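Local coordinates for putative glycoside hydrolase (PDB 3GYC), which probably hydrolyses glycosidic bonds, as a putative glycoside hydrolase of the cellulase-like family with a TIM-barrel fold, at residues 40-43 with 44-47; 133-136 with 137-140; 284-287 with 288-291; 313-316 with 317-320. All coordinates share one frame; numbering follows the deposited sequence.

Contact 1: 40-43 with 44-47; sequences DQVL and DELS
In one of its two conformers, Gln-41 turns its CG anti to the backbone N (chi1 180°) and then bends at chi2, while Glu-45, one helical turn on, sets CG beside its own backbone N (chi1 -70°) and runs extended beyond it. The two chains then converge, and in this conformer Gln-41 NE2 gives a hydrogen bond of 2.8 Å to Glu-45 OE2, received on the anti side of the carboxylate. The amide and carboxylate planes stand 79° apart. Glu-45 OE1 takes a hydrogen bond from Trp-357 NE1, and both carboxylate oxygens then have a donor. Replacing Glu-45 by alanine is likely to leave the indole N-H of Trp-357 without its mate and, in this conformer, the Gln-41 amide free to turn. On the buried face of helix 39-48, Leu-43 CD2 meets Leu-46 CD2 at 4.2 Å, and both leucines pack on Trp-22 and Ile-54 of the barrel strands. Asp-44 N bonds to Asp-40 O at 2.9 Å, and the two carboxylates share Arg-106, with Lys-102 a second partner of Asp-40. The helix is thus amphipathic: leucines seat it on the sheet, and basic residues at helix 95-105 and just beyond probably offset its like-charged aspartates.

Contact 2: 133-136 with 137-140; sequences LADC and WLTI
The indole of Trp-137 presents the edge of its five-membered ring to the preceding turn of helix 130-146. Its CD1 lies 3.3 Å from Leu-133 O, which sits near the ring plane, and the same carbonyl accepts the backbone hydrogen bond from Trp-137 N. Beside that edge, Leu-133 brings its CD1 methyl to 4.2 Å from Trp-137 CD1. Cys-136 approaches differently. A chi1 of 160° swings SG away from the Cys-136 N, to the side of its carbonyl carbon, and the sulfur approaches the five-membered ring of Trp-137 obliquely, 5.2 Å from its centroid, in a sulfur-aromatic contact. On the outer side of the helix, Thr-139 folds OG1 back beside its own N, and both donors reach one acceptor: Thr-139 OG1 lies 3.1 Å from Asp-135 O, and the amide N bonds to that oxygen from the opposite face of the carbonyl plane. The threonine hydroxyl is thereby satisfied within the helix. Leu-138 lays CG 3.4 Å from Ala-134 O, next to the backbone bond that its N makes there. Helix 130-146 is the crossover of the beta-alpha-beta unit between strands 109-113 and 153-157. Trp-137 NE1 bonds to Tyr-116 OH, Cys-136 and Ile-140 rest on Pro-60 at the start of helix 60-65, and Leu-133 and Ala-134 pack against helix 186-200.

Contact 3: 284-287 with 288-291; sequences TDKI and ELMA
Glu-288 N to Thr-284 O, at 3.0 Å, is the first of four successive i to i+4 hydrogen bonds that carry regular alpha-helix straight through 284-291. Leu-289 N to Asp-285 O and Ala-291 N to Ile-287 O follow the same pattern, and Met-290 N to Lys-286 O closes to 2.8 Å. Phi and psi stay helical at every residue. Side chains one turn apart meet mainly the carbonyls of the previous turn. Glu-288, with CG beside its backbone N (chi1 -63°), brings CG to 3.1 Å from Thr-284 O before bending at chi2. Leu-289 CB lies 3.3 Å from Asp-285 O. Met-290, a selenomethionine, has CB 3.5 Å from Lys-286 O, and its chain, bent at chi2 and chi3, leads away from the preceding turn. Lys-286 and Leu-289 approach more loosely, Lys-286 CE lying 4.4 Å from Leu-289 CD2, while the ammonium group goes elsewhere, bonding to Gln-240 OE1 and Gly-215 O. Thr-284 OG1 turns back within the helix to Gln-280 O. Helix 276-297, which leads into strand 301-303, thus shows different faces to its surroundings. Ile-287, Met-290 and Ala-291 rest on Trp-340 of strand 340-343, the next strand of the parallel sheet. Thr-284 and Glu-288 lie against Thr-333 of helix 321-337, and Leu-289 and Met-290 meet the loop at Val-217.

Contact 4: 313-316 with 317-320; sequences KDWP and LLKW
Trp-320 reaches back to Asp-314 and Lys-313. Its CB leaves the backbone with CG anti to the carbonyl carbon, beside the backbone N (chi1 -72°), and this turns the indole toward 313-314. At the pyrrole side, Trp-320 NE1 makes a weak hydrogen bond to Asp-314 OD1 at 3.2 Å, well bent at 126°. CE2 follows at 3.6 Å from the same Asp-314 OD1, and on the benzo ring CZ2 lies 3.4 Å from Asp-314 OD1 and also reaches Lys-313 C at 3.7 Å. The ring and carboxylate planes are 72° apart. A leucine in place of Trp-320 would probably cost Asp-314 OD1 this weak donor and open a gap beside the Lys-313 carbonyl. Asp-314 OD1 and OD2 also accept from Gly-355 N and Ala-354 N. Between these ends the chain doubles back through a type II beta turn from Trp-315 to Leu-318, in the loop that joins strand 301-303 to helix 321-337 of the TIM barrel. Leu-318 N closes the turn on Trp-315 O at 3.3 Å, and Leu-317 takes the positive phi of its third position. Leu-318 CD1 tucks against Trp-315 CB at 3.8 Å. Pro-316 CD and Lys-313 CE lie over opposite faces of the Trp-315 ring, each toward the rim, while Lys-313 NZ goes on to Gln-79 O. A water inside the bend accepts from Trp-315 N and lies 2.6 Å from Leu-318 O. Farther out, Leu-317 and Leu-318 rest on Val-265 of helix 259-273, and Tyr-312 meets the Trp-320 ring edge-to-face.

Overall arrangement
Contacts 1, 2 and 3 each span about two turns of one of three helices surrounding the parallel barrel sheet, whereas contact 4 is an irregular loop, its centre about 23 Å from the centre of the chain. Contact 2 is the most buried, and its chemistry is correspondingly aromatic, sulfur and aliphatic. Contacts 1 and 3 are amphipathic: each sets apolar residues on barrel strands, 17-23 and 53-57 for contact 1 and 340-343 for contact 3. The aspartates of contact 1 also pair with basic residues outside its two segments. Contacts 3 and 4 both border helix 321-337, one packing on its side and the other leading into it. Contacts 2 and 4 lie on opposite sides of the chain's centre.

Contact 1: 40-43 with 44-47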
# COMPACT_ATOMS: atom_id res chain seq x y z
N ASP A 40 -3.66 10.03 -18.27
CA ASP A 40 -2.75 11.17 -18.52
C ASP A 40 -3.11 12.36 -17.65
O ASP A 40 -2.21 12.95 -17.00
CB ASP A 40 -2.73 11.58 -19.99
CG ASP A 40 -2.09 10.51 -20.85
OD1 ASP A 40 -0.87 10.35 -20.76
OD2 ASP A 40 -2.80 9.82 -21.60
N GLN A 41 -4.40 12.66 -17.58
CA GLN A 41 -4.82 13.79 -16.76
C GLN A 41 -4.51 13.54 -15.28
O GLN A 41 -3.98 14.43 -14.62
CB GLN A 41 -6.29 14.13 -16.96
CG GLN A 41 -6.80 15.32 -16.11
CD GLN A 41 -6.02 16.61 -16.30
OE1 GLN A 41 -5.34 16.82 -17.33
NE2 GLN A 41 -6.13 17.53 -15.32
N VAL A 42 -4.84 12.35 -14.75
CA VAL A 42 -4.61 12.12 -13.31
C VAL A 42 -3.12 11.95 -12.98
O VAL A 42 -2.68 12.34 -11.89
CB VAL A 42 -5.55 11.07 -12.69
CG1 VAL A 42 -6.99 11.52 -12.92
CG2 VAL A 42 -5.32 9.66 -13.28
N LEU A 43 -2.34 11.40 -13.91
CA LEU A 43 -0.90 11.31 -13.70
C LEU A 43 -0.25 12.74 -13.80
O LEU A 43 0.70 13.00 -13.12
CB LEU A 43 -0.25 10.35 -14.67
CG LEU A 43 -0.55 8.86 -14.46
CD1 LEU A 43 0.02 8.15 -15.73
CD2 LEU A 43 0.05 8.34 -13.16
N ASP A 44 -0.78 13.64 -14.61
CA ASP A 44 -0.28 15.03 -14.66
C ASP A 44 -0.60 15.71 -13.32
O ASP A 44 0.24 16.40 -12.79
CB ASP A 44 -0.89 15.81 -15.83
CG ASP A 44 -0.43 15.32 -17.20
OD1 ASP A 44 0.57 14.57 -17.28
OD2 ASP A 44 -1.03 15.74 -18.23
N GLU A 45 -1.79 15.47 -12.78
CA GLU A 45 -2.24 16.02 -11.49
C GLU A 45 -1.39 15.49 -10.33
O GLU A 45 -1.04 16.21 -9.38
CB GLU A 45 -3.72 15.70 -11.26
CG GLU A 45 -4.67 16.48 -12.16
CD GLU A 45 -6.16 16.07 -12.02
OE1 GLU A 45 -6.56 15.30 -11.11
OE2 GLU A 45 -6.96 16.51 -12.87
N LEU A 46 -1.10 14.21 -10.38
CA LEU A 46 -0.23 13.55 -9.44
C LEU A 46 1.17 14.22 -9.45
O LEU A 46 1.70 14.53 -8.41
CB LEU A 46 -0.07 12.06 -9.83
CG LEU A 46 0.72 11.22 -8.84
CD1 LEU A 46 -0.02 11.22 -7.50
CD2 LEU A 46 1.04 9.81 -9.33
N SER A 47 1.75 14.40 -10.63
CA SER A 47 3.09 15.05 -10.73
C SER A 47 3.08 16.49 -10.28
O SER A 47 4.03 16.95 -9.66
CB SER A 47 3.60 15.02 -12.16
OG SER A 47 3.80 13.68 -12.55

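Contact 2: 133-136 with 137-140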
# COMPACT_ATOMS: atom_id res chain seq x y z
N LEU A 133 2.35 -19.34 -6.04
CA LEU A 133 2.23 -17.90 -5.93
C LEU A 133 3.40 -17.23 -6.67
O LEU A 133 3.19 -16.26 -7.40
CB LEU A 133 2.20 -17.47 -4.46
CG LEU A 133 1.94 -15.98 -4.19
CD1 LEU A 133 0.61 -15.57 -4.79
CD2 LEU A 133 1.97 -15.63 -2.71
N ALA A 134 4.60 -17.78 -6.50
CA ALA A 134 5.77 -17.22 -7.14
C ALA A 134 5.68 -17.41 -8.65
O ALA A 134 5.98 -16.49 -9.41
CB ALA A 134 7.04 -17.85 -6.60
N ASP A 135 5.23 -18.58 -9.09
CA ASP A 135 5.14 -18.81 -10.54
C ASP A 135 4.22 -17.77 -11.17
O ASP A 135 4.44 -17.29 -12.28
CB ASP A 135 4.65 -20.23 -10.87
CG ASP A 135 5.75 -21.28 -10.82
OD1 ASP A 135 6.94 -20.94 -10.60
OD2 ASP A 135 5.43 -22.47 -11.03
N CYS A 136 3.18 -17.43 -10.44
CA CYS A 136 2.23 -16.44 -10.90
C CYS A 136 2.87 -15.03 -11.04
O CYS A 136 2.69 -14.34 -12.03
CB CYS A 136 1.08 -16.50 -9.95
SG CYS A 136 0.15 -15.08 -9.99
N TRP A 137 3.64 -14.61 -10.05
CA TRP A 137 4.36 -13.35 -10.15
C TRP A 137 5.46 -13.36 -11.21
O TRP A 137 5.70 -12.35 -11.85
CB TRP A 137 4.92 -12.94 -8.80
CG TRP A 137 3.88 -12.34 -7.93
CD1 TRP A 137 3.12 -12.95 -7.00
CD2 TRP A 137 3.50 -10.96 -7.92
NE1 TRP A 137 2.30 -12.03 -6.39
CE2 TRP A 137 2.50 -10.81 -6.96
CE3 TRP A 137 3.90 -9.85 -8.67
CZ2 TRP A 137 1.89 -9.59 -6.70
CZ3 TRP A 137 3.31 -8.64 -8.41
CH2 TRP A 137 2.32 -8.51 -7.43
N LEU A 138 6.16 -14.50 -11.38
CA LEU A 138 7.15 -14.62 -12.43
C LEU A 138 6.48 -14.37 -13.80
O LEU A 138 7.05 -13.73 -14.68
CB LEU A 138 7.88 -15.98 -12.37
CG LEU A 138 8.87 -16.12 -11.19
CD1 LEU A 138 9.34 -17.53 -11.00
CD2 LEU A 138 10.05 -15.14 -11.33
N THR A 139 5.25 -14.84 -13.97
CA THR A 139 4.53 -14.61 -15.22
C THR A 139 4.22 -13.12 -15.44
O THR A 139 4.48 -12.58 -16.50
CB THR A 139 3.28 -15.49 -15.27
OG1 THR A 139 3.73 -16.83 -15.27
CG2 THR A 139 2.47 -15.25 -16.50
N ILE A 140 3.72 -12.45 -14.41
CA ILE A 140 3.34 -11.03 -14.53
C ILE A 140 4.62 -10.21 -14.82
O ILE A 140 4.63 -9.33 -15.69
CB ILE A 140 2.50 -10.59 -13.26
CG1 ILE A 140 1.57 -9.39 -13.53
CG2 ILE A 140 3.35 -10.30 -12.08
CD1 ILE A 140 2.28 -8.06 -13.72

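Contact 3: 284-287 with 288-291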
# COMPACT_ATOMS: atom_id res chain seq x y z
N THR A 284 2.95 9.38 16.42
CA THR A 284 4.38 9.65 16.31
C THR A 284 5.24 8.63 17.11
O THR A 284 6.35 8.32 16.71
CB THR A 284 4.71 11.11 16.69
OG1 THR A 284 4.30 11.36 18.04
CG2 THR A 284 4.01 12.06 15.73
N ASP A 285 4.70 8.09 18.19
CA ASP A 285 5.40 7.06 18.95
C ASP A 285 5.56 5.77 18.16
O ASP A 285 6.61 5.12 18.20
CB ASP A 285 4.70 6.80 20.30
CG ASP A 285 5.05 7.86 21.33
OD1 ASP A 285 5.93 8.73 21.05
OD2 ASP A 285 4.47 7.82 22.45
N LYS A 286 4.52 5.39 17.43
CA LYS A 286 4.60 4.21 16.57
C LYS A 286 5.59 4.42 15.41
O LYS A 286 6.38 3.52 15.08
CB LYS A 286 3.21 3.89 15.99
CG LYS A 286 3.18 2.67 15.08
CD LYS A 286 3.82 1.43 15.64
CE LYS A 286 3.18 0.95 16.89
NZ LYS A 286 1.73 0.59 16.65
N ILE A 287 5.54 5.60 14.79
CA ILE A 287 6.43 5.92 13.68
C ILE A 287 7.90 5.87 14.12
O ILE A 287 8.74 5.35 13.41
CB ILE A 287 6.13 7.31 13.08
CG1 ILE A 287 4.75 7.33 12.39
CG2 ILE A 287 7.19 7.72 12.09
CD1 ILE A 287 4.27 8.72 12.06
N GLU A 288 8.19 6.44 15.27
CA GLU A 288 9.56 6.44 15.80
C GLU A 288 10.00 5.01 16.12
O GLU A 288 11.12 4.61 15.82
CB GLU A 288 9.67 7.32 17.03
CG GLU A 288 9.39 8.82 16.81
CD GLU A 288 10.40 9.55 15.89
OE1 GLU A 288 11.47 8.98 15.52
OE2 GLU A 288 10.13 10.72 15.55
N LEU A 289 9.10 4.24 16.74
CA LEU A 289 9.36 2.83 17.07
C LEU A 289 9.67 2.03 15.79
O LEU A 289 10.67 1.29 15.72
CB LEU A 289 8.18 2.22 17.83
CG LEU A 289 8.31 0.74 18.25
CD1 LEU A 289 9.54 0.43 19.11
CD2 LEU A 289 7.03 0.30 18.94
N MSE A 290 8.83 2.21 14.76
CA MSE A 290 9.07 1.52 13.48
C MSE A 290 10.44 1.87 12.91
O MSE A 290 11.18 1.00 12.50
CB MSE A 290 7.96 1.86 12.47
CG MSE A 290 8.08 1.19 11.09
SE MSE A 290 7.74 -0.73 11.07
CE MSE A 290 9.52 -1.46 11.36
N ALA A 291 10.78 3.16 12.89
CA ALA A 291 12.07 3.59 12.37
C ALA A 291 13.21 2.90 13.14
O ALA A 291 14.21 2.50 12.54
CB ALA A 291 12.21 5.12 12.43

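Contact 4: 313-316 with 317-320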
# COMPACT_ATOMS: atom_id res chain seq x y z
N LYS A 313 -14.02 9.15 3.28
CA LYS A 313 -14.49 9.42 1.92
C LYS A 313 -15.14 10.79 1.87
O LYS A 313 -15.45 11.36 2.89
CB LYS A 313 -15.53 8.36 1.48
CG LYS A 313 -16.76 8.24 2.34
CD LYS A 313 -17.54 6.96 2.00
CE LYS A 313 -18.79 6.78 2.83
NZ LYS A 313 -19.53 5.53 2.45
N ASP A 314 -15.31 11.30 0.66
CA ASP A 314 -16.09 12.50 0.43
C ASP A 314 -17.54 12.18 0.83
O ASP A 314 -18.14 11.25 0.30
CB ASP A 314 -16.06 12.87 -1.04
CG ASP A 314 -14.69 13.33 -1.51
OD1 ASP A 314 -13.90 13.88 -0.69
OD2 ASP A 314 -14.43 13.18 -2.74
N TRP A 315 -18.12 12.97 1.72
CA TRP A 315 -19.43 12.62 2.25
C TRP A 315 -20.02 13.82 2.95
O TRP A 315 -19.27 14.67 3.40
CB TRP A 315 -19.22 11.52 3.28
CG TRP A 315 -20.36 10.62 3.55
CD1 TRP A 315 -20.99 10.44 4.74
CD2 TRP A 315 -20.97 9.68 2.64
NE1 TRP A 315 -21.97 9.49 4.63
CE2 TRP A 315 -21.99 9.01 3.35
CE3 TRP A 315 -20.78 9.35 1.29
CZ2 TRP A 315 -22.78 8.02 2.78
CZ3 TRP A 315 -21.59 8.38 0.72
CH2 TRP A 315 -22.59 7.74 1.46
N PRO A 316 -21.35 13.92 3.01
CA PRO A 316 -21.89 14.99 3.81
C PRO A 316 -21.43 14.88 5.28
O PRO A 316 -21.45 13.82 5.90
CB PRO A 316 -23.43 14.75 3.74
CG PRO A 316 -23.57 13.32 3.43
CD PRO A 316 -22.43 13.09 2.43
N LEU A 317 -21.03 16.03 5.81
CA LEU A 317 -20.63 16.17 7.20
C LEU A 317 -19.29 15.50 7.55
O LEU A 317 -18.92 15.48 8.73
CB LEU A 317 -21.77 15.75 8.13
CG LEU A 317 -23.15 16.42 7.98
CD1 LEU A 317 -24.14 15.71 8.91
CD2 LEU A 317 -23.14 17.91 8.31
N LEU A 318 -18.55 14.99 6.58
CA LEU A 318 -17.19 14.54 6.87
C LEU A 318 -16.20 15.65 6.43
O LEU A 318 -16.02 15.94 5.24
CB LEU A 318 -16.82 13.17 6.27
CG LEU A 318 -17.51 11.92 6.86
CD1 LEU A 318 -16.96 10.60 6.22
CD2 LEU A 318 -17.37 11.84 8.38
N LYS A 319 -15.52 16.22 7.40
CA LYS A 319 -14.50 17.26 7.13
C LYS A 319 -13.13 16.60 7.00
O LYS A 319 -12.81 15.65 7.70
CB LYS A 319 -14.47 18.33 8.24
CG LYS A 319 -15.75 19.15 8.39
CD LYS A 319 -15.76 19.96 9.69
N TRP A 320 -12.33 17.13 6.08
CA TRP A 320 -11.00 16.59 5.84
C TRP A 320 -9.92 17.31 6.60
O TRP A 320 -8.81 16.79 6.68
CB TRP A 320 -10.65 16.68 4.35
CG TRP A 320 -11.39 15.71 3.49
CD1 TRP A 320 -12.60 15.90 2.90
CD2 TRP A 320 -10.98 14.38 3.14
NE1 TRP A 320 -12.95 14.80 2.18
CE2 TRP A 320 -11.99 13.84 2.33
CE3 TRP A 320 -9.87 13.60 3.44
CZ2 TRP A 320 -11.90 12.55 1.78
CZ3 TRP A 320 -9.77 12.31 2.87
CH2 TRP A 320 -10.80 11.80 2.09
O HOH W 1 -15.88 14.47 3.08